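RNA-dependent RNA Polymerase (Bombyx mori cytoplasmic polyhedrosis virus, PDB 6TZ0) catalyses RNA-templated RNA synthesis, transcribing the double-stranded viral genome into plus strands and making the complementary minus strands during genome replication. Local coordinates at residues S93-V105 with L345-V357. Sequence-based numbering, arbitrary orientation.
Sequences SFFKQGHKYDYLV and LATLTELSLDAAV
Leu-351 packs against Phe-95 and, further along the same loop, against the backbone of Asp-102, making it the apolar centre of the contact between loop 93-105 and helix 349-356. Its CD2 lies over one face of the Phe-95 ring in a CH-pi contact, 3.8 Å from the centroid and 15° off the ring normal. Glu-350 CB meets the edge of this ring, 3.6 Å from CE2, while Phe-627 packs edge-to-face with it. Next to Phe-95, the Phe-94 side chain, with CG anti to the backbone N (chi1 -169°), brings CZ near Leu-353 CD2 at 4.4 Å; Arg-500 of the Viral structural protein 4 chain adds a cation-pi contact.

One hydrogen bond joins the segments: Thr-347 OG1 donates to Asp-102 O over 3.0 Å, in the carbonyl plane, with a C=O...donor angle of 152°. The threonine hydroxyl sits between its backbone N and carbonyl carbon, leaving CG2 to pack 3.5 Å from Tyr-103 CD1, where the two side chains cross at about a right angle. Tyr-103 also touches Ile-243 and Asp-244 of helix 242-248.

Polar groups of His-99 and Asp-102 gather near the Leu-351 carbonyl oxygen, which lies at the edge of the His-99 imidazole, in its plane. His-99 ND1 donates to Lys-96 O within its own loop (2.7 Å), a bent bond that probably limits the ring's rotation, and NE2 comes 2.7 Å from Asp-102 OD1.

The side chain of Ala-355, on the same helix, lies about 4 Å from that of Arg-485, a UTP-binding residue, which places the contact beside the nucleotide site. The contact thus fastens an N-terminal loop to a helix of the central polymerase region mainly through the packing of Phe-94, Phe-95 and Leu-351, with the Thr-347 to Asp-102 bond fixing one point between them.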
ATOM      1  N   SER A  93     -18.680  14.745  18.845  1.00 41.55           N
ATOM      2  CA  SER A  93     -18.489  14.428  17.439  1.00 41.55           C
ATOM      3  C   SER A  93     -17.374  13.419  17.239  1.00 41.55           C
ATOM      4  O   SER A  93     -17.361  12.708  16.230  1.00 41.55           O
ATOM      5  CB  SER A  93     -18.196  15.706  16.658  1.00 41.55           C
ATOM      6  OG  SER A  93     -17.017  16.330  17.123  1.00 41.55           O
ATOM      7  N   PHE A  94     -16.450  13.339  18.192  1.00 39.42           N
ATOM      8  CA  PHE A  94     -15.336  12.405  18.165  1.00 39.42           C
ATOM      9  C   PHE A  94     -14.854  12.278  19.608  1.00 39.42           C
ATOM     10  O   PHE A  94     -15.350  12.968  20.501  1.00 39.42           O
ATOM     11  CB  PHE A  94     -14.246  12.893  17.192  1.00 39.42           C
ATOM     12  CG  PHE A  94     -13.176  11.884  16.901  1.00 39.42           C
ATOM     13  CD1 PHE A  94     -13.457  10.762  16.145  1.00 39.42           C
ATOM     14  CD2 PHE A  94     -11.890  12.062  17.379  1.00 39.42           C
ATOM     15  CE1 PHE A  94     -12.478   9.829  15.881  1.00 39.42           C
ATOM     16  CE2 PHE A  94     -10.909  11.132  17.122  1.00 39.42           C
ATOM     17  CZ  PHE A  94     -11.205  10.016  16.369  1.00 39.42           C
ATOM     18  N   PHE A  95     -13.910  11.364  19.839  1.00 39.11           N
ATOM     19  CA  PHE A  95     -13.212  11.279  21.115  1.00 39.11           C
ATOM     20  C   PHE A  95     -12.467  12.572  21.428  1.00 39.11           C
ATOM     21  O   PHE A  95     -12.192  13.396  20.552  1.00 39.11           O
ATOM     22  CB  PHE A  95     -12.202  10.134  21.119  1.00 39.11           C
ATOM     23  CG  PHE A  95     -12.817   8.775  21.166  1.00 39.11           C
ATOM     24  CD1 PHE A  95     -13.316   8.272  22.354  1.00 39.11           C
ATOM     25  CD2 PHE A  95     -12.858   7.978  20.037  1.00 39.11           C
ATOM     26  CE1 PHE A  95     -13.876   7.014  22.410  1.00 39.11           C
ATOM     27  CE2 PHE A  95     -13.413   6.713  20.089  1.00 39.11           C
ATOM     28  CZ  PHE A  95     -13.921   6.232  21.277  1.00 39.11           C
ATOM     29  N   LYS A  96     -12.122  12.730  22.701  1.00 39.49           N
ATOM     30  CA  LYS A  96     -11.430  13.919  23.170  1.00 39.49           C
ATOM     31  C   LYS A  96     -10.021  13.968  22.583  1.00 39.49           C
ATOM     32  O   LYS A  96      -9.437  12.939  22.233  1.00 39.49           O
ATOM     33  CB  LYS A  96     -11.395  13.926  24.701  1.00 39.49           C
ATOM     34  CG  LYS A  96     -11.004  15.237  25.352  1.00 39.49           C
ATOM     35  CD  LYS A  96     -11.089  15.151  26.859  1.00 39.49           C
ATOM     36  CE  LYS A  96     -10.723  16.473  27.494  1.00 39.49           C
ATOM     37  NZ  LYS A  96     -10.819  16.409  28.973  1.00 39.49           N
ATOM     38  N   GLN A  97      -9.498  15.187  22.437  1.00 40.75           N
ATOM     39  CA  GLN A  97      -8.214  15.449  21.801  1.00 40.75           C
ATOM     40  C   GLN A  97      -7.047  14.774  22.505  1.00 40.75           C
ATOM     41  O   GLN A  97      -6.420  13.869  21.948  1.00 40.75           O
ATOM     42  CB  GLN A  97      -7.965  16.949  21.759  1.00 40.75           C
ATOM     43  CG  GLN A  97      -6.674  17.343  21.113  1.00 40.75           C
ATOM     44  CD  GLN A  97      -6.442  18.823  21.196  1.00 40.75           C
ATOM     45  OE1 GLN A  97      -7.254  19.564  21.735  1.00 40.75           O
ATOM     46  NE2 GLN A  97      -5.316  19.259  20.694  1.00 40.75           N
ATOM     47  N   GLY A  98      -6.748  15.195  23.726  1.00 41.79           N
ATOM     48  CA  GLY A  98      -5.750  14.479  24.483  1.00 41.79           C
ATOM     49  C   GLY A  98      -6.419  13.455  25.366  1.00 41.79           C
ATOM     50  O   GLY A  98      -6.838  13.768  26.483  1.00 41.79           O
ATOM     51  N   HIS A  99      -6.524  12.226  24.877  1.00 41.90           N
ATOM     52  CA  HIS A  99      -7.115  11.141  25.636  1.00 41.90           C
ATOM     53  C   HIS A  99      -6.046  10.091  25.883  1.00 41.90           C
ATOM     54  O   HIS A  99      -5.269   9.759  24.983  1.00 41.90           O
ATOM     55  CB  HIS A  99      -8.345  10.552  24.928  1.00 41.90           C
ATOM     56  CG  HIS A  99      -8.058   9.919  23.605  1.00 41.90           C
ATOM     57  ND1 HIS A  99      -7.943  10.645  22.441  1.00 41.90           N
ATOM     58  CD2 HIS A  99      -7.898   8.622  23.254  1.00 41.90           C
ATOM     59  CE1 HIS A  99      -7.709   9.824  21.434  1.00 41.90           C
ATOM     60  NE2 HIS A  99      -7.675   8.590  21.901  1.00 41.90           N
ATOM     61  N   LYS A 100      -6.003   9.600  27.122  1.00 45.23           N
ATOM     62  CA  LYS A 100      -4.835   8.873  27.603  1.00 45.23           C
ATOM     63  C   LYS A 100      -4.715   7.495  26.967  1.00 45.23           C
ATOM     64  O   LYS A 100      -3.610   7.059  26.627  1.00 45.23           O
ATOM     65  CB  LYS A 100      -4.891   8.765  29.126  1.00 45.23           C
ATOM     66  CG  LYS A 100      -3.693   8.081  29.747  1.00 45.23           C
ATOM     67  CD  LYS A 100      -3.761   8.103  31.260  1.00 45.23           C
ATOM     68  CE  LYS A 100      -3.506   9.507  31.781  1.00 45.23           C
ATOM     69  NZ  LYS A 100      -2.123   9.957  31.475  1.00 45.23           N
ATOM     70  N   TYR A 101      -5.827   6.798  26.785  1.00 44.31           N
ATOM     71  CA  TYR A 101      -5.796   5.402  26.381  1.00 44.31           C
ATOM     72  C   TYR A 101      -6.289   5.259  24.951  1.00 44.31           C
ATOM     73  O   TYR A 101      -7.325   5.820  24.588  1.00 44.31           O
ATOM     74  CB  TYR A 101      -6.644   4.552  27.325  1.00 44.31           C
ATOM     75  CG  TYR A 101      -6.160   4.628  28.745  1.00 44.31           C
ATOM     76  CD1 TYR A 101      -5.024   3.944  29.145  1.00 44.31           C
ATOM     77  CD2 TYR A 101      -6.832   5.396  29.684  1.00 44.31           C
ATOM     78  CE1 TYR A 101      -4.572   4.020  30.439  1.00 44.31           C
ATOM     79  CE2 TYR A 101      -6.389   5.479  30.978  1.00 44.31           C
ATOM     80  CZ  TYR A 101      -5.258   4.787  31.351  1.00 44.31           C
ATOM     81  OH  TYR A 101      -4.802   4.854  32.644  1.00 44.31           O
ATOM     82  N   ASP A 102      -5.541   4.508  24.149  1.00 43.92           N
ATOM     83  CA  ASP A 102      -5.960   4.137  22.809  1.00 43.92           C
ATOM     84  C   ASP A 102      -6.267   2.657  22.695  1.00 43.92           C
ATOM     85  O   ASP A 102      -6.645   2.195  21.616  1.00 43.92           O
ATOM     86  CB  ASP A 102      -4.882   4.508  21.787  1.00 43.92           C
ATOM     87  CG  ASP A 102      -4.720   5.997  21.626  1.00 43.92           C
ATOM     88  OD1 ASP A 102      -5.703   6.727  21.853  1.00 43.92           O
ATOM     89  OD2 ASP A 102      -3.616   6.440  21.263  1.00 43.92           O
ATOM     90  N   TYR A 103      -6.099   1.900  23.774  1.00 43.16           N
ATOM     91  CA  TYR A 103      -6.225   0.456  23.734  1.00 43.16           C
ATOM     92  C   TYR A 103      -7.066   0.005  24.921  1.00 43.16           C
ATOM     93  O   TYR A 103      -7.618   0.823  25.661  1.00 43.16           O
ATOM     94  CB  TYR A 103      -4.836  -0.197  23.691  1.00 43.16           C
ATOM     95  CG  TYR A 103      -4.109   0.034  22.378  1.00 43.16           C
ATOM     96  CD1 TYR A 103      -4.297  -0.816  21.302  1.00 43.16           C
ATOM     97  CD2 TYR A 103      -3.270   1.123  22.205  1.00 43.16           C
ATOM     98  CE1 TYR A 103      -3.660  -0.608  20.106  1.00 43.16           C
ATOM     99  CE2 TYR A 103      -2.631   1.349  21.005  1.00 43.16           C
ATOM    100  CZ  TYR A 103      -2.831   0.478  19.959  1.00 43.16           C
ATOM    101  OH  TYR A 103      -2.199   0.680  18.759  1.00 43.16           O
ATOM    102  N   LEU A 104      -7.169  -1.309  25.097  1.00 43.27           N
ATOM    103  CA  LEU A 104      -8.069  -1.894  26.085  1.00 43.27           C
ATOM    104  C   LEU A 104      -7.486  -1.734  27.484  1.00 43.27           C
ATOM    105  O   LEU A 104      -6.450  -2.324  27.805  1.00 43.27           O
ATOM    106  CB  LEU A 104      -8.317  -3.362  25.739  1.00 43.27           C
ATOM    107  CG  LEU A 104      -9.410  -4.230  26.369  1.00 43.27           C
ATOM    108  CD1 LEU A 104      -8.915  -4.934  27.589  1.00 43.27           C
ATOM    109  CD2 LEU A 104     -10.609  -3.385  26.746  1.00 43.27           C
ATOM    110  N   VAL A 105      -8.147  -0.926  28.305  1.00 43.03           N
ATOM    111  CA  VAL A 105      -7.794  -0.769  29.712  1.00 43.03           C
ATOM    112  C   VAL A 105      -8.218  -2.031  30.457  1.00 43.03           C
ATOM    113  O   VAL A 105      -9.161  -2.716  30.057  1.00 43.03           O
ATOM    114  CB  VAL A 105      -8.470   0.506  30.264  1.00 43.03           C
ATOM    115  CG1 VAL A 105      -8.075   0.820  31.697  1.00 43.03           C
ATOM    116  CG2 VAL A 105      -8.140   1.679  29.390  1.00 43.03           C
ATOM    117  N   LEU A 345      -1.218  -5.928  17.412  1.00 50.17           N
ATOM    118  CA  LEU A 345      -1.789  -4.899  18.264  1.00 50.17           C
ATOM    119  C   LEU A 345      -2.996  -4.295  17.554  1.00 50.17           C
ATOM    120  O   LEU A 345      -2.860  -3.754  16.453  1.00 50.17           O
ATOM    121  CB  LEU A 345      -0.729  -3.839  18.564  1.00 50.17           C
ATOM    122  CG  LEU A 345       0.357  -4.059  19.629  1.00 50.17           C
ATOM    123  CD1 LEU A 345       1.355  -5.159  19.315  1.00 50.17           C
ATOM    124  CD2 LEU A 345       1.123  -2.773  19.794  1.00 50.17           C
ATOM    125  N   ALA A 346      -4.174  -4.397  18.167  1.00 48.13           N
ATOM    126  CA  ALA A 346      -5.396  -3.980  17.494  1.00 48.13           C
ATOM    127  C   ALA A 346      -6.460  -3.561  18.489  1.00 48.13           C
ATOM    128  O   ALA A 346      -6.725  -4.279  19.453  1.00 48.13           O
ATOM    129  CB  ALA A 346      -5.968  -5.099  16.635  1.00 48.13           C
ATOM    130  N   THR A 347      -7.085  -2.421  18.214  1.00 45.72           N
ATOM    131  CA  THR A 347      -8.310  -1.981  18.877  1.00 45.72           C
ATOM    132  C   THR A 347      -9.193  -1.286  17.852  1.00 45.72           C
ATOM    133  O   THR A 347      -9.045  -1.475  16.641  1.00 45.72           O
ATOM    134  CB  THR A 347      -8.043  -1.059  20.073  1.00 45.72           C
ATOM    135  OG1 THR A 347      -7.072  -0.066  19.723  1.00 45.72           O
ATOM    136  CG2 THR A 347      -7.655  -1.848  21.306  1.00 45.72           C
ATOM    137  N   LEU A 348     -10.160  -0.517  18.356  1.00 44.79           N
ATOM    138  CA  LEU A 348     -11.002   0.324  17.516  1.00 44.79           C
ATOM    139  C   LEU A 348     -10.158   1.368  16.805  1.00 44.79           C
ATOM    140  O   LEU A 348      -9.318   2.026  17.421  1.00 44.79           O
ATOM    141  CB  LEU A 348     -12.066   1.027  18.360  1.00 44.79           C
ATOM    142  CG  LEU A 348     -13.144   0.235  19.096  1.00 44.79           C
ATOM    143  CD1 LEU A 348     -13.958   1.185  19.951  1.00 44.79           C
ATOM    144  CD2 LEU A 348     -14.037  -0.528  18.145  1.00 44.79           C
ATOM    145  N   THR A 349     -10.399   1.533  15.505  1.00 45.22           N
ATOM    146  CA  THR A 349      -9.623   2.480  14.717  1.00 45.22           C
ATOM    147  C   THR A 349      -9.957   3.932  15.025  1.00 45.22           C
ATOM    148  O   THR A 349      -9.168   4.817  14.676  1.00 45.22           O
ATOM    149  CB  THR A 349      -9.825   2.198  13.236  1.00 45.22           C
ATOM    150  OG1 THR A 349      -9.165   3.204  12.461  1.00 45.22           O
ATOM    151  CG2 THR A 349     -11.267   2.174  12.920  1.00 45.22           C
ATOM    152  N   GLU A 350     -11.085   4.200  15.689  1.00 42.47           N
ATOM    153  CA  GLU A 350     -11.346   5.549  16.172  1.00 42.47           C
ATOM    154  C   GLU A 350     -10.375   5.940  17.279  1.00 42.47           C
ATOM    155  O   GLU A 350     -10.131   7.130  17.496  1.00 42.47           O
ATOM    156  CB  GLU A 350     -12.778   5.669  16.689  1.00 42.47           C
ATOM    157  CG  GLU A 350     -13.884   5.426  15.679  1.00 42.47           C
ATOM    158  CD  GLU A 350     -14.325   3.974  15.626  1.00 42.47           C
ATOM    159  OE1 GLU A 350     -13.758   3.150  16.368  1.00 42.47           O
ATOM    160  OE2 GLU A 350     -15.259   3.658  14.864  1.00 42.47           O
ATOM    161  N   LEU A 351      -9.823   4.958  17.991  1.00 43.18           N
ATOM    162  CA  LEU A 351      -8.885   5.248  19.065  1.00 43.18           C
ATOM    163  C   LEU A 351      -7.468   5.456  18.555  1.00 43.18           C
ATOM    164  O   LEU A 351      -6.723   6.256  19.126  1.00 43.18           O
ATOM    165  CB  LEU A 351      -8.907   4.124  20.099  1.00 43.18           C
ATOM    166  CG  LEU A 351     -10.173   3.979  20.941  1.00 43.18           C
ATOM    167  CD1 LEU A 351     -10.102   2.735  21.794  1.00 43.18           C
ATOM    168  CD2 LEU A 351     -10.367   5.207  21.806  1.00 43.18           C
ATOM    169  N   SER A 352      -7.082   4.761  17.491  1.00 45.10           N
ATOM    170  CA  SER A 352      -5.736   4.852  16.948  1.00 45.10           C
ATOM    171  C   SER A 352      -5.640   5.779  15.749  1.00 45.10           C
ATOM    172  O   SER A 352      -4.540   5.975  15.219  1.00 45.10           O
ATOM    173  CB  SER A 352      -5.233   3.464  16.555  1.00 45.10           C
ATOM    174  OG  SER A 352      -3.953   3.539  15.954  1.00 45.10           O
ATOM    175  N   LEU A 353      -6.761   6.361  15.321  1.00 42.79           N
ATOM    176  CA  LEU A 353      -6.771   7.198  14.129  1.00 42.79           C
ATOM    177  C   LEU A 353      -6.039   8.512  14.360  1.00 42.79           C
ATOM    178  O   LEU A 353      -5.406   9.044  13.445  1.00 42.79           O
ATOM    179  CB  LEU A 353      -8.219   7.429  13.705  1.00 42.79           C
ATOM    180  CG  LEU A 353      -8.626   8.113  12.409  1.00 42.79           C
ATOM    181  CD1 LEU A 353      -9.864   7.425  11.904  1.00 42.79           C
ATOM    182  CD2 LEU A 353      -8.938   9.569  12.668  1.00 42.79           C
ATOM    183  N   ASP A 354      -6.094   9.041  15.579  1.00 43.72           N
ATOM    184  CA  ASP A 354      -5.455  10.319  15.857  1.00 43.72           C
ATOM    185  C   ASP A 354      -3.946  10.172  16.011  1.00 43.72           C
ATOM    186  O   ASP A 354      -3.228  11.174  16.023  1.00 43.72           O
ATOM    187  CB  ASP A 354      -6.069  10.927  17.116  1.00 43.72           C
ATOM    188  CG  ASP A 354      -5.891  12.428  17.201  1.00 43.72           C
ATOM    189  OD1 ASP A 354      -5.363  13.032  16.254  1.00 43.72           O
ATOM    190  OD2 ASP A 354      -6.286  13.011  18.231  1.00 43.72           O
ATOM    191  N   ALA A 355      -3.449   8.946  16.140  1.00 43.86           N
ATOM    192  CA  ALA A 355      -2.021   8.703  16.241  1.00 43.86           C
ATOM    193  C   ALA A 355      -1.435   8.063  14.996  1.00 43.86           C
ATOM    194  O   ALA A 355      -0.211   8.062  14.840  1.00 43.86           O
ATOM    195  CB  ALA A 355      -1.721   7.810  17.447  1.00 43.86           C
ATOM    196  N   ALA A 356      -2.267   7.516  14.119  1.00 42.92           N
ATOM    197  CA  ALA A 356      -1.740   6.873  12.927  1.00 42.92           C
ATOM    198  C   ALA A 356      -1.693   7.809  11.729  1.00 42.92           C
ATOM    199  O   ALA A 356      -0.756   7.741  10.927  1.00 42.92           O
ATOM    200  CB  ALA A 356      -2.578   5.639  12.586  1.00 42.92           C
ATOM    201  N   VAL A 357      -2.683   8.691  11.586  1.00 37.53           N
ATOM    202  CA  VAL A 357      -2.905   9.394  10.332  1.00 37.53           C
ATOM    203  C   VAL A 357      -3.137  10.888  10.524  1.00 37.53           C
ATOM    204  O   VAL A 357      -3.349  11.604   9.547  1.00 37.53           O
ATOM    205  CB  VAL A 357      -4.080   8.733   9.570  1.00 37.53           C
ATOM    206  CG1 VAL A 357      -5.433   9.131  10.142  1.00 37.53           C
ATOM    207  CG2 VAL A 357      -3.984   8.874   8.045  1.00 37.53           C
TER